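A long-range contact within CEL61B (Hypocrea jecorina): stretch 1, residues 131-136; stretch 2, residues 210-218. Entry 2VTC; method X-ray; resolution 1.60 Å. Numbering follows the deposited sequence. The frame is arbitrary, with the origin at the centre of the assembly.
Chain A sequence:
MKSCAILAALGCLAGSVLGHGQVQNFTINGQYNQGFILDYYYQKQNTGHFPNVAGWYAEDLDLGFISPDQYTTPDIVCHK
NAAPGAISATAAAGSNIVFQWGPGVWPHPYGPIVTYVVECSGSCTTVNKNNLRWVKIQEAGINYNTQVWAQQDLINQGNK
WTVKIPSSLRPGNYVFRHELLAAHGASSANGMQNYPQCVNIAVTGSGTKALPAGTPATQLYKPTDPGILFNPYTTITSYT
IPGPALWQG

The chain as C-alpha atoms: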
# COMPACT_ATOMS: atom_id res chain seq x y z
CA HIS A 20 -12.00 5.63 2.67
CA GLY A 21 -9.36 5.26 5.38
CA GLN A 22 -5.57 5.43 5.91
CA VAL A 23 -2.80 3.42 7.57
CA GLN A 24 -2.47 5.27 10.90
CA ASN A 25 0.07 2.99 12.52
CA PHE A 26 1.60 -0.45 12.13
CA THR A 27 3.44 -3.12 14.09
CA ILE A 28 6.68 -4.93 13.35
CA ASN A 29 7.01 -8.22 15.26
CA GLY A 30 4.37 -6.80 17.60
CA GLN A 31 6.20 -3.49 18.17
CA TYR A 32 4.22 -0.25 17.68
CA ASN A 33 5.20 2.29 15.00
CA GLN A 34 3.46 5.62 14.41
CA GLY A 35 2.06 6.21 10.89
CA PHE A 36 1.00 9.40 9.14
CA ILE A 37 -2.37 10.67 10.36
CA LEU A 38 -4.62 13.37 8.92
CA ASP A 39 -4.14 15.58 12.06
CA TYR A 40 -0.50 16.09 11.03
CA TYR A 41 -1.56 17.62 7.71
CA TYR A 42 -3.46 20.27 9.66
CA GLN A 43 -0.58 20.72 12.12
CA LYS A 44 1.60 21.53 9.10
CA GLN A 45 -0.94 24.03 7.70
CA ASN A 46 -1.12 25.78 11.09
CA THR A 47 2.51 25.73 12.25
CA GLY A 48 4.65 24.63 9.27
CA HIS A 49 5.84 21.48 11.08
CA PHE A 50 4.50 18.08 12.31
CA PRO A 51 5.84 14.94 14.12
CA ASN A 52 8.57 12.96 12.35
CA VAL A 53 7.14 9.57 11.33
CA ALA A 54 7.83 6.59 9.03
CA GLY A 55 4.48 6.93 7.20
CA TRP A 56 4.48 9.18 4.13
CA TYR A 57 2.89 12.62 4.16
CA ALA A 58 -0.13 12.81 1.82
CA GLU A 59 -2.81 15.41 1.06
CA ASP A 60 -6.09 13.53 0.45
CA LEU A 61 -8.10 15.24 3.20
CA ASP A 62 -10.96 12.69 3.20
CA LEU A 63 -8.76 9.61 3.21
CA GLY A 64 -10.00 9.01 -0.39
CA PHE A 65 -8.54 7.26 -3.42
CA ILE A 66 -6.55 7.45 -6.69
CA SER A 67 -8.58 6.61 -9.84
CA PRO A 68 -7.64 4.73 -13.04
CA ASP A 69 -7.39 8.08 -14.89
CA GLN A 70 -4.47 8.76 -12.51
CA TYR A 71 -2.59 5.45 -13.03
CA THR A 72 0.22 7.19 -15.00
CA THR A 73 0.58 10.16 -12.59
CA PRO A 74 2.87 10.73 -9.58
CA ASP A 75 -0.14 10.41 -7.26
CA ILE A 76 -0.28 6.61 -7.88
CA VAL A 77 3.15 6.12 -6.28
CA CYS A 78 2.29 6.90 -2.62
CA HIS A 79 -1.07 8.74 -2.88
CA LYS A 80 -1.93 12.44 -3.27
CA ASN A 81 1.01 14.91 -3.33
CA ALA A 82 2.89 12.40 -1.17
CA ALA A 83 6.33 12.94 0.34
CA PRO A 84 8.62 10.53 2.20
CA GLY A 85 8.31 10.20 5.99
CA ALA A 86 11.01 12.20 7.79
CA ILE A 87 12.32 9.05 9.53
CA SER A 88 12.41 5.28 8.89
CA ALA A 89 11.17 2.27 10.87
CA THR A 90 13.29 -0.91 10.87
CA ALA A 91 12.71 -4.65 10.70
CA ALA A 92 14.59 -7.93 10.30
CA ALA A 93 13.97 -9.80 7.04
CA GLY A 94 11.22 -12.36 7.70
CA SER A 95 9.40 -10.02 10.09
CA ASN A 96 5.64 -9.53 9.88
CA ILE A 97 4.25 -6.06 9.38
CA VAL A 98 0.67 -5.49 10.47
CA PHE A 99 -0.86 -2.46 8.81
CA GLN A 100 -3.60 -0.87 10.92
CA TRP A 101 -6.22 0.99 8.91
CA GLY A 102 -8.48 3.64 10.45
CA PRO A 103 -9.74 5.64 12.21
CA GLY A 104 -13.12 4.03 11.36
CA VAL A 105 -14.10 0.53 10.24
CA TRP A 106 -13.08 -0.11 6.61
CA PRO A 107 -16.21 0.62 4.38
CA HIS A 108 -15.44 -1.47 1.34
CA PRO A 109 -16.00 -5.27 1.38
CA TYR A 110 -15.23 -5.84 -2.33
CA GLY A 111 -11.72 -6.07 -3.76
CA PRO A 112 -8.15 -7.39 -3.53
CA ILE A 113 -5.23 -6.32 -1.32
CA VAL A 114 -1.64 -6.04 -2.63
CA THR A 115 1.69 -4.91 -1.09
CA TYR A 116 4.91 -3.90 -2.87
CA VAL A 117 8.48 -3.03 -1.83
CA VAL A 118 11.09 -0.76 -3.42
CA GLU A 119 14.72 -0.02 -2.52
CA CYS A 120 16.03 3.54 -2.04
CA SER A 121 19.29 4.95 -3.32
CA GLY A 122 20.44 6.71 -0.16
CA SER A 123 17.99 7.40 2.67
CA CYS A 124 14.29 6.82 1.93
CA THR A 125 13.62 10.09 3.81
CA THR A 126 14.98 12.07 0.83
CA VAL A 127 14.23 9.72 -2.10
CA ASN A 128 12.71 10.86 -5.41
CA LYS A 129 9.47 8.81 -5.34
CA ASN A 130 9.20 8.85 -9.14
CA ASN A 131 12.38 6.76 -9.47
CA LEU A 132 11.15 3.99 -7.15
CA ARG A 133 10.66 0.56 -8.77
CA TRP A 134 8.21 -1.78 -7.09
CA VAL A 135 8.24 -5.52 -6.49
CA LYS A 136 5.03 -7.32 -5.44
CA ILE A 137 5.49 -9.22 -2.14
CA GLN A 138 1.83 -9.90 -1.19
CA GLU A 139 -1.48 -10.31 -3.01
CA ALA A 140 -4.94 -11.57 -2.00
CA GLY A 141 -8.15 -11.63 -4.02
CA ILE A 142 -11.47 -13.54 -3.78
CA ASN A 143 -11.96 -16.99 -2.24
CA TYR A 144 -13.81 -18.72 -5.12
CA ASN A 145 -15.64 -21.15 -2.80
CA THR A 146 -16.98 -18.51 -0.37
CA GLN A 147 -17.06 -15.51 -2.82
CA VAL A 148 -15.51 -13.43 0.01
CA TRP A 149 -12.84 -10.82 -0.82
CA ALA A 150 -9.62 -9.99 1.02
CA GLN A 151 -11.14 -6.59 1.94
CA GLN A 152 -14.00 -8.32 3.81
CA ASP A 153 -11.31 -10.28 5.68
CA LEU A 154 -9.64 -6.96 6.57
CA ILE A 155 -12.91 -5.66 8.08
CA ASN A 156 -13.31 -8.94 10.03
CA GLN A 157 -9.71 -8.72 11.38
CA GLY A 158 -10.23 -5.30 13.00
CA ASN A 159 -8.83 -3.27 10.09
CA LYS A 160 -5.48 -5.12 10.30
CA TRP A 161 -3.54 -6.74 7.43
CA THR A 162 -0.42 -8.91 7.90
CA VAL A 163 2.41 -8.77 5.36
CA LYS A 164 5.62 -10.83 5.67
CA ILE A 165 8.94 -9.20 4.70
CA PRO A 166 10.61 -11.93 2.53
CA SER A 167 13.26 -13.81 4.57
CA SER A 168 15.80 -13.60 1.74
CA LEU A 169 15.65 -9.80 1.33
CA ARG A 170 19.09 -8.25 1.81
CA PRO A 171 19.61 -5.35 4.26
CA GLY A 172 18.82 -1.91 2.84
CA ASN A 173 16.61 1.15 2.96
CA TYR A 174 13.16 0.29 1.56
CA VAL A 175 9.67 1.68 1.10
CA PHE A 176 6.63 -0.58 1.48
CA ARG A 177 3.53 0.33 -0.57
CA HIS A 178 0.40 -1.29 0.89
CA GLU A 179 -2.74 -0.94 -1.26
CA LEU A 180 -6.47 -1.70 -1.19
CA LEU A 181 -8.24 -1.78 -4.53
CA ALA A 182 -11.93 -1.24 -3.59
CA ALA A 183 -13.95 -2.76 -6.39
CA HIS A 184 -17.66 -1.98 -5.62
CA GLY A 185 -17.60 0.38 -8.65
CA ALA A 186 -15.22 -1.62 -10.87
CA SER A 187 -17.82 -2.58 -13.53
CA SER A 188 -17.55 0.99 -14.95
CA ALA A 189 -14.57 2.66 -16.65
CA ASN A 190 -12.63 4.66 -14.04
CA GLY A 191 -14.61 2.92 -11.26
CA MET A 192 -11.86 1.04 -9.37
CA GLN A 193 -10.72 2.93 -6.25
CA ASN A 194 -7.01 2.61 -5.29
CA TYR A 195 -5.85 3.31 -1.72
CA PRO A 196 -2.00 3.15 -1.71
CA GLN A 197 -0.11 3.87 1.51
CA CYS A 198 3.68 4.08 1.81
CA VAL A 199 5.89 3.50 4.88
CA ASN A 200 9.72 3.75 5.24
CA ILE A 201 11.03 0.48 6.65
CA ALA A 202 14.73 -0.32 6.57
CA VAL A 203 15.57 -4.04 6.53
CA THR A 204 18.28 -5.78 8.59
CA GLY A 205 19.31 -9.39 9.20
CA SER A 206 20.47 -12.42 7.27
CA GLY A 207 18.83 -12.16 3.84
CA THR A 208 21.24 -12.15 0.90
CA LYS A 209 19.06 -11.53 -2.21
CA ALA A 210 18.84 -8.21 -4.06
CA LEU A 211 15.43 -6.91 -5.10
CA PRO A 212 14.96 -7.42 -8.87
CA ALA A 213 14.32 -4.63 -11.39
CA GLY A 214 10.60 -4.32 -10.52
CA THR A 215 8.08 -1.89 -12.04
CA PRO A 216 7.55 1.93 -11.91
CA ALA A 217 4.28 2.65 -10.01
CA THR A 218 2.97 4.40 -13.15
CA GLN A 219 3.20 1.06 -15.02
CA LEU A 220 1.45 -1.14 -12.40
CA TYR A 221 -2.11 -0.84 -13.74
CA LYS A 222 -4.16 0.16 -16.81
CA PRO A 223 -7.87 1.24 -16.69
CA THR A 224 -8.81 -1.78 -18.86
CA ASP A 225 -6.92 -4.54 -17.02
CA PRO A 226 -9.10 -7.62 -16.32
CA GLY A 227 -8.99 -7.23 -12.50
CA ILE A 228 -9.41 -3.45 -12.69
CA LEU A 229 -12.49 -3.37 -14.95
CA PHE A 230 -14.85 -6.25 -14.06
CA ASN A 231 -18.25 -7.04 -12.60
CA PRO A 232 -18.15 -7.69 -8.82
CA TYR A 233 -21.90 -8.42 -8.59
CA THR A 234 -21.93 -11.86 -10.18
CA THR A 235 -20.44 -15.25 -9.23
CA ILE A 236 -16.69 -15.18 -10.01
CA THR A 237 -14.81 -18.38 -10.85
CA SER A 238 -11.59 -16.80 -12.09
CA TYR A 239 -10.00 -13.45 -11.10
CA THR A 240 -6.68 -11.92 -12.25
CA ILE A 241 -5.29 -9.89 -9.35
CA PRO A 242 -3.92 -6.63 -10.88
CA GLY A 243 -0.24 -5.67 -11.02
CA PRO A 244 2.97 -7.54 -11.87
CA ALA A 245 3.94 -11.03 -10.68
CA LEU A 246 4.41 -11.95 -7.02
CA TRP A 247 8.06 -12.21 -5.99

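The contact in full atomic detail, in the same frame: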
# COMPACT_ATOMS: atom_id res chain seq x y z
N ASN A 131 11.36 7.71 -9.03
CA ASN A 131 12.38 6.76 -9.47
C ASN A 131 12.30 5.41 -8.77
O ASN A 131 13.08 4.50 -9.06
CB ASN A 131 13.79 7.35 -9.27
CG ASN A 131 14.04 8.53 -10.17
OD1 ASN A 131 13.39 8.70 -11.20
ND2 ASN A 131 14.98 9.37 -9.78
N LEU A 132 11.34 5.27 -7.86
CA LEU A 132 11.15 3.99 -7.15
C LEU A 132 10.60 2.93 -8.09
O LEU A 132 9.76 3.21 -8.95
CB LEU A 132 10.24 4.17 -5.93
CG LEU A 132 10.81 5.01 -4.78
CD1 LEU A 132 9.74 5.26 -3.73
CD2 LEU A 132 12.05 4.32 -4.15
N ARG A 133 11.10 1.70 -7.94
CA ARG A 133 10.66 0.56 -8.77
C ARG A 133 10.15 -0.54 -7.85
O ARG A 133 10.84 -0.96 -6.93
CB ARG A 133 11.78 0.04 -9.69
CG ARG A 133 12.41 1.13 -10.59
CD ARG A 133 13.53 0.58 -11.51
NE ARG A 133 12.98 -0.46 -12.36
CZ ARG A 133 12.45 -0.25 -13.56
NH1 ARG A 133 12.49 0.96 -14.10
NH2 ARG A 133 11.92 -1.26 -14.24
N TRP A 134 8.91 -0.98 -8.07
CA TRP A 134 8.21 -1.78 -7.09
C TRP A 134 8.16 -3.26 -7.43
O TRP A 134 8.01 -3.64 -8.58
CB TRP A 134 6.76 -1.25 -7.02
CG TRP A 134 6.76 0.18 -6.62
CD1 TRP A 134 6.66 1.26 -7.46
CD2 TRP A 134 6.87 0.70 -5.30
NE1 TRP A 134 6.73 2.43 -6.74
CE2 TRP A 134 6.84 2.12 -5.41
CE3 TRP A 134 7.04 0.11 -4.03
CZ2 TRP A 134 6.94 2.96 -4.29
CZ3 TRP A 134 7.14 0.96 -2.91
CH2 TRP A 134 7.09 2.37 -3.07
N VAL A 135 8.31 -4.08 -6.38
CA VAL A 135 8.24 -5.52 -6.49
C VAL A 135 7.10 -6.04 -5.62
O VAL A 135 7.05 -5.74 -4.45
CB VAL A 135 9.60 -6.14 -6.03
CG1 VAL A 135 9.54 -7.64 -6.01
CG2 VAL A 135 10.72 -5.66 -6.97
N LYS A 136 6.17 -6.80 -6.21
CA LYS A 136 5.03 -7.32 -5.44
C LYS A 136 5.47 -8.40 -4.45
O LYS A 136 6.11 -9.37 -4.85
CB LYS A 136 3.97 -7.90 -6.38
CG LYS A 136 2.68 -8.34 -5.66
CD LYS A 136 1.70 -8.99 -6.63
CE LYS A 136 0.79 -7.96 -7.32
NZ LYS A 136 -0.01 -8.57 -8.44
N ALA A 210 19.19 -9.55 -3.60
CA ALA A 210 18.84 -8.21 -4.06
C ALA A 210 17.41 -8.22 -4.61
O ALA A 210 16.95 -9.21 -5.19
CB ALA A 210 19.81 -7.73 -5.13
N LEU A 211 16.72 -7.09 -4.46
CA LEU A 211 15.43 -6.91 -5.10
C LEU A 211 15.64 -6.85 -6.62
O LEU A 211 16.58 -6.19 -7.09
CB LEU A 211 14.81 -5.60 -4.58
CG LEU A 211 13.33 -5.42 -4.27
CD1 LEU A 211 12.75 -6.54 -3.42
CD2 LEU A 211 13.12 -4.05 -3.62
N PRO A 212 14.78 -7.54 -7.42
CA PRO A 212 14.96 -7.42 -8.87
C PRO A 212 14.45 -6.08 -9.42
O PRO A 212 14.02 -5.22 -8.65
CB PRO A 212 14.13 -8.57 -9.42
CG PRO A 212 13.02 -8.70 -8.43
CD PRO A 212 13.66 -8.43 -7.08
N ALA A 213 14.51 -5.92 -10.74
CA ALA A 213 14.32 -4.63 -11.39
C ALA A 213 12.95 -4.00 -11.04
O ALA A 213 12.85 -2.78 -10.86
CB ALA A 213 14.48 -4.78 -12.90
N GLY A 214 11.93 -4.83 -10.91
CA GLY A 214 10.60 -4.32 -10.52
C GLY A 214 9.99 -3.39 -11.57
O GLY A 214 10.43 -3.36 -12.73
N THR A 215 8.98 -2.62 -11.14
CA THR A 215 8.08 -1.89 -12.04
C THR A 215 7.79 -0.47 -11.50
O THR A 215 7.42 -0.32 -10.33
CB THR A 215 6.70 -2.68 -12.11
OG1 THR A 215 6.95 -4.05 -12.45
CG2 THR A 215 5.75 -2.06 -13.12
N PRO A 216 7.96 0.58 -12.33
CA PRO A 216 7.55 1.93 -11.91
C PRO A 216 6.07 1.94 -11.50
O PRO A 216 5.28 1.22 -12.12
CB PRO A 216 7.75 2.77 -13.17
CG PRO A 216 8.84 2.04 -13.94
CD PRO A 216 8.49 0.58 -13.71
N ALA A 217 5.69 2.70 -10.47
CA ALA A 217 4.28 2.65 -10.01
C ALA A 217 3.31 3.03 -11.12
O ALA A 217 2.17 2.53 -11.16
CB ALA A 217 4.04 3.49 -8.76
N THR A 218 3.77 3.89 -12.03
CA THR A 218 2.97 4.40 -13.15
C THR A 218 2.76 3.36 -14.26
O THR A 218 2.05 3.62 -15.24
CB THR A 218 3.59 5.69 -13.71
OG1 THR A 218 4.95 5.43 -14.08
CG2 THR A 218 3.55 6.79 -12.67
O HOH W 1 7.45 4.51 -8.71
O HOH W 2 7.56 -5.70 -10.51

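Stretch 2 meets the strand edge first through Leu-211, whose side chain points toward it and packs CG against CG2 of Val-135 at 3.8 Å. Pro-212 extends this apolar patch, its CD lying 4.0 Å from the same CG2; a branched valine suits a spot where two hydrocarbon neighbours converge. Ala-213 contributes its backbone: its O accepts a nearly straight hydrogen bond from NE of Arg-133 (2.8 Å), close to the guanidinium plane. At Gly-214 the O takes a second, more bent bond from NH2 of Arg-133 (3.0 Å), so one long side chain holds two successive carbonyls. Glycine fits here twice over: phi is positive, and a CB would clash with O of Trp-134, which already lies 3.3 Å from the glycine CA.

Thr-215 forms the antiparallel pair with Trp-134. N of Trp-134 donates to O of Thr-215 (2.8 Å, almost linear), and N of Thr-215 returns a more bent bond to O of Trp-134 (2.9 Å). A water links that same carbonyl to OG1 of Thr-215. Pro-216, which has no amide hydrogen to offer, sets its CD over one face of the Arg-133 guanidinium, and its CG comes within 3.8 Å of Arg-133 NH1. Finally, the small Ala-217 sits beside the indole, CB 3.5 Å from NE1 of Trp-134, while a second water joins its N to that NE1 and to O of Leu-132.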